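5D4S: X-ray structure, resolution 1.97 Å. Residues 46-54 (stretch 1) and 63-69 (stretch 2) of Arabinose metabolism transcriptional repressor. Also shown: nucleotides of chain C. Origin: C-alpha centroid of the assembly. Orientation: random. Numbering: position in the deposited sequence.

Stretch 1 46-54: KIPTENELM
Stretch 2, residues 63-69: TIRKAIG

Arg-65 NH1 bonds both to Glu-50 of the other stretch and to a DNA phosphate. NH1 lies 2.8 Å from Glu-50 OE2, a salt bridge whose hydrogen bond is weak (119°), and 2.8 Å from OP2 of DG9, a better-aligned bond (150°). Arg-65 NH2 adds a weak bond to the same OP2 of DG9 at 3.2 Å. Both acceptors carry negative charge, which suits the guanidinium. C8 of DG9 lies over one face of that group. Arg-65 has chi1 to chi3 of m, t, p and chi4 of 80°. Glu-50 is m, t, with chi3 9°. Both CA-to-CB bonds point sideways, but the ends of both side chains come nearer to the other stretch.

Residues 50-54 and 63-69 are helical, phi/psi near -64/-42. Lys-46, Ile-47 and Pro-48 have -84/136, -86/169 and -58/156. The helices' N-to-C directions differ by 113°, and the axes approach to 9.9 Å. Met-54 and Ile-64 set the register, CA to CA 6.5 Å.

Thr-49 (phi/psi -64/166, chi1 p) caps the first helix: Glu-52 N donates to Thr-49 OG1 at 3.1 Å. Thr-49 N donates back to Glu-52 OE1 at 3.0 Å. At this N-terminus, Glu-50 N donates to DT8 OP2 at 2.8 Å, nearly straight (177°).

Apolar side chains pack beside the salt bridge. Leu-53 (m, t) places CB 3.6 Å from Ile-64 CD1 (m, m), and its CD1 3.7 Å from Ile-68 CD1 (m, t). Ile-47 CD1 (p, t) meets Ile-68 CD1 at 4.0 Å. Met-54 (m, t, p) CG lies 4.0 Å from Ile-64 CG1.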

# COMPACT_ATOMS: atom_id res chain seq x y z
N LYS B 46 13.24 12.87 -8.78
CA LYS B 46 13.23 11.45 -8.46
C LYS B 46 13.69 11.22 -7.03
O LYS B 46 14.66 11.84 -6.58
CB LYS B 46 14.14 10.70 -9.44
CG LYS B 46 14.18 9.20 -9.28
CD LYS B 46 15.30 8.62 -10.15
CE LYS B 46 15.64 7.19 -9.76
NZ LYS B 46 16.33 7.09 -8.44
N ILE B 47 12.99 10.35 -6.30
CA ILE B 47 13.44 9.92 -4.99
C ILE B 47 14.40 8.76 -5.21
O ILE B 47 14.48 8.24 -6.32
CB ILE B 47 12.27 9.50 -4.07
CG1 ILE B 47 11.60 8.22 -4.56
CG2 ILE B 47 11.27 10.64 -3.93
CD1 ILE B 47 10.63 7.63 -3.54
N PRO B 48 15.13 8.33 -4.16
CA PRO B 48 16.02 7.18 -4.34
C PRO B 48 15.29 5.93 -4.81
O PRO B 48 14.09 5.80 -4.58
CB PRO B 48 16.59 6.96 -2.94
CG PRO B 48 16.51 8.28 -2.29
CD PRO B 48 15.25 8.90 -2.80
N THR B 49 16.03 5.03 -5.45
CA THR B 49 15.47 3.76 -5.89
C THR B 49 15.02 2.91 -4.72
O THR B 49 15.38 3.17 -3.57
CB THR B 49 16.48 2.96 -6.69
OG1 THR B 49 17.53 2.54 -5.81
CG2 THR B 49 17.07 3.81 -7.81
N GLU B 50 14.24 1.87 -5.01
CA GLU B 50 13.75 0.99 -3.97
C GLU B 50 14.92 0.31 -3.28
O GLU B 50 14.90 0.14 -2.08
CB GLU B 50 12.75 -0.04 -4.54
CG GLU B 50 11.40 0.59 -4.85
CD GLU B 50 10.46 -0.35 -5.64
OE1 GLU B 50 10.79 -1.54 -5.81
OE2 GLU B 50 9.41 0.13 -6.09
N ASN B 51 15.95 -0.05 -4.03
CA ASN B 51 17.10 -0.71 -3.41
C ASN B 51 17.93 0.23 -2.51
O ASN B 51 18.45 -0.19 -1.46
CB ASN B 51 17.99 -1.34 -4.47
CG ASN B 51 17.55 -2.74 -4.80
OD1 ASN B 51 18.18 -3.72 -4.38
ND2 ASN B 51 16.45 -2.86 -5.53
N GLU B 52 18.04 1.48 -2.94
CA GLU B 52 18.71 2.50 -2.14
C GLU B 52 17.92 2.71 -0.85
O GLU B 52 18.49 2.82 0.23
CB GLU B 52 18.84 3.80 -2.91
CG GLU B 52 19.88 3.71 -4.02
CD GLU B 52 19.92 4.91 -4.91
OE1 GLU B 52 18.93 5.67 -4.93
OE2 GLU B 52 20.95 5.11 -5.58
N LEU B 53 16.60 2.77 -0.97
CA LEU B 53 15.74 2.96 0.21
C LEU B 53 15.82 1.77 1.16
O LEU B 53 15.85 1.94 2.38
CB LEU B 53 14.29 3.22 -0.21
CG LEU B 53 14.10 4.56 -0.93
CD1 LEU B 53 12.69 4.70 -1.46
CD2 LEU B 53 14.45 5.73 -0.02
N MET B 54 15.85 0.56 0.60
CA MET B 54 16.01 -0.67 1.39
C MET B 54 17.26 -0.60 2.24
O MET B 54 17.24 -0.87 3.44
CB MET B 54 16.11 -1.90 0.49
CG MET B 54 14.85 -2.25 -0.25
SD MET B 54 15.21 -3.51 -1.49
CE MET B 54 15.87 -4.79 -0.44
N THR B 63 8.55 -3.61 2.52
CA THR B 63 8.22 -2.49 3.38
C THR B 63 8.34 -1.17 2.61
O THR B 63 7.47 -0.30 2.72
CB THR B 63 9.11 -2.52 4.62
OG1 THR B 63 8.74 -3.65 5.43
CG2 THR B 63 8.98 -1.23 5.45
N ILE B 64 9.39 -1.03 1.81
CA ILE B 64 9.57 0.19 1.03
C ILE B 64 8.39 0.38 0.08
O ILE B 64 7.85 1.48 -0.07
CB ILE B 64 10.88 0.19 0.21
CG1 ILE B 64 12.11 0.27 1.12
CG2 ILE B 64 10.90 1.35 -0.79
CD1 ILE B 64 12.11 1.50 2.06
N ARG B 65 7.97 -0.72 -0.55
CA ARG B 65 6.89 -0.66 -1.53
C ARG B 65 5.56 -0.35 -0.87
O ARG B 65 4.72 0.33 -1.45
CB ARG B 65 6.82 -1.96 -2.34
CG ARG B 65 7.92 -2.00 -3.46
CD ARG B 65 7.71 -3.18 -4.39
NE ARG B 65 6.42 -3.04 -5.05
CZ ARG B 65 6.21 -2.24 -6.09
NH1 ARG B 65 7.22 -1.55 -6.62
NH2 ARG B 65 5.00 -2.14 -6.61
N LYS B 66 5.35 -0.87 0.33
CA LYS B 66 4.16 -0.51 1.08
C LYS B 66 4.16 1.00 1.37
O LYS B 66 3.16 1.69 1.12
CB LYS B 66 4.08 -1.34 2.35
CG LYS B 66 3.08 -0.86 3.43
CD LYS B 66 1.65 -0.94 2.95
CE LYS B 66 0.70 -1.00 4.15
NZ LYS B 66 -0.67 -0.62 3.78
N ALA B 67 5.28 1.53 1.87
CA ALA B 67 5.35 2.97 2.15
C ALA B 67 5.09 3.84 0.92
O ALA B 67 4.28 4.79 0.93
CB ALA B 67 6.72 3.33 2.74
N ILE B 68 5.80 3.51 -0.15
CA ILE B 68 5.68 4.28 -1.36
C ILE B 68 4.29 4.14 -1.95
O ILE B 68 3.70 5.12 -2.41
CB ILE B 68 6.75 3.86 -2.38
CG1 ILE B 68 8.11 4.42 -1.92
CG2 ILE B 68 6.39 4.36 -3.78
CD1 ILE B 68 9.29 3.93 -2.75
N GLY B 69 3.74 2.94 -1.89
CA GLY B 69 2.41 2.69 -2.41
C GLY B 69 1.37 3.53 -1.70
O GLY B 69 0.48 4.10 -2.34
P DT C 8 12.84 2.33 -8.56
OP1 DT C 8 12.59 3.71 -8.12
OP2 DT C 8 13.60 1.37 -7.71
O5' DT C 8 11.47 1.70 -9.10
C5' DT C 8 10.67 2.47 -10.00
C4' DT C 8 9.58 1.64 -10.65
O4' DT C 8 10.17 0.46 -11.27
C3' DT C 8 8.49 1.12 -9.69
O3' DT C 8 7.24 1.19 -10.35
C2' DT C 8 8.92 -0.33 -9.46
C1' DT C 8 9.48 -0.68 -10.83
N1 DT C 8 10.42 -1.84 -10.82
C2 DT C 8 10.21 -2.86 -11.71
O2 DT C 8 9.33 -2.85 -12.54
N3 DT C 8 11.10 -3.88 -11.61
C4 DT C 8 12.13 -4.01 -10.72
O4 DT C 8 12.88 -4.99 -10.73
C5 DT C 8 12.28 -2.91 -9.80
C7 DT C 8 13.37 -2.94 -8.77
C6 DT C 8 11.42 -1.89 -9.89
P DG C 9 5.90 0.62 -9.67
OP1 DG C 9 4.85 1.54 -10.16
OP2 DG C 9 6.11 0.44 -8.22
O5' DG C 9 5.70 -0.79 -10.37
C5' DG C 9 5.28 -0.82 -11.73
C4' DG C 9 4.69 -2.16 -12.05
O4' DG C 9 5.76 -3.15 -12.11
C3' DG C 9 3.68 -2.64 -11.01
O3' DG C 9 2.54 -3.15 -11.69
C2' DG C 9 4.44 -3.70 -10.23
C1' DG C 9 5.48 -4.21 -11.22
N9 DG C 9 6.75 -4.62 -10.59
C8 DG C 9 7.56 -3.87 -9.76
N7 DG C 9 8.63 -4.51 -9.36
C5 DG C 9 8.51 -5.77 -9.95
C6 DG C 9 9.37 -6.90 -9.88
O6 DG C 9 10.43 -7.04 -9.26
N1 DG C 9 8.87 -7.97 -10.63
C2 DG C 9 7.71 -7.93 -11.36
N2 DG C 9 7.38 -9.04 -12.03
N3 DG C 9 6.91 -6.88 -11.44
C4 DG C 9 7.36 -5.84 -10.71
P DT C 7 19.10 1.84 -10.61
OP1 DT C 7 19.45 3.27 -10.48
OP2 DT C 7 19.57 0.83 -9.63
O5' DT C 7 17.53 1.70 -10.68
C5' DT C 7 16.76 2.49 -11.56
C4' DT C 7 15.33 1.98 -11.60
O4' DT C 7 15.24 0.77 -12.39
C3' DT C 7 14.74 1.62 -10.21
O3' DT C 7 13.71 2.53 -9.91
C2' DT C 7 14.19 0.18 -10.37
C1' DT C 7 14.20 -0.03 -11.87
N1 DT C 7 14.44 -1.44 -12.28
C2 DT C 7 13.56 -2.03 -13.15
O2 DT C 7 12.59 -1.46 -13.62
N3 DT C 7 13.86 -3.30 -13.49
C4 DT C 7 14.90 -4.06 -13.06
O4 DT C 7 15.04 -5.23 -13.44
C5 DT C 7 15.80 -3.41 -12.13
C7 DT C 7 16.98 -4.16 -11.58
C6 DT C 7 15.53 -2.13 -11.78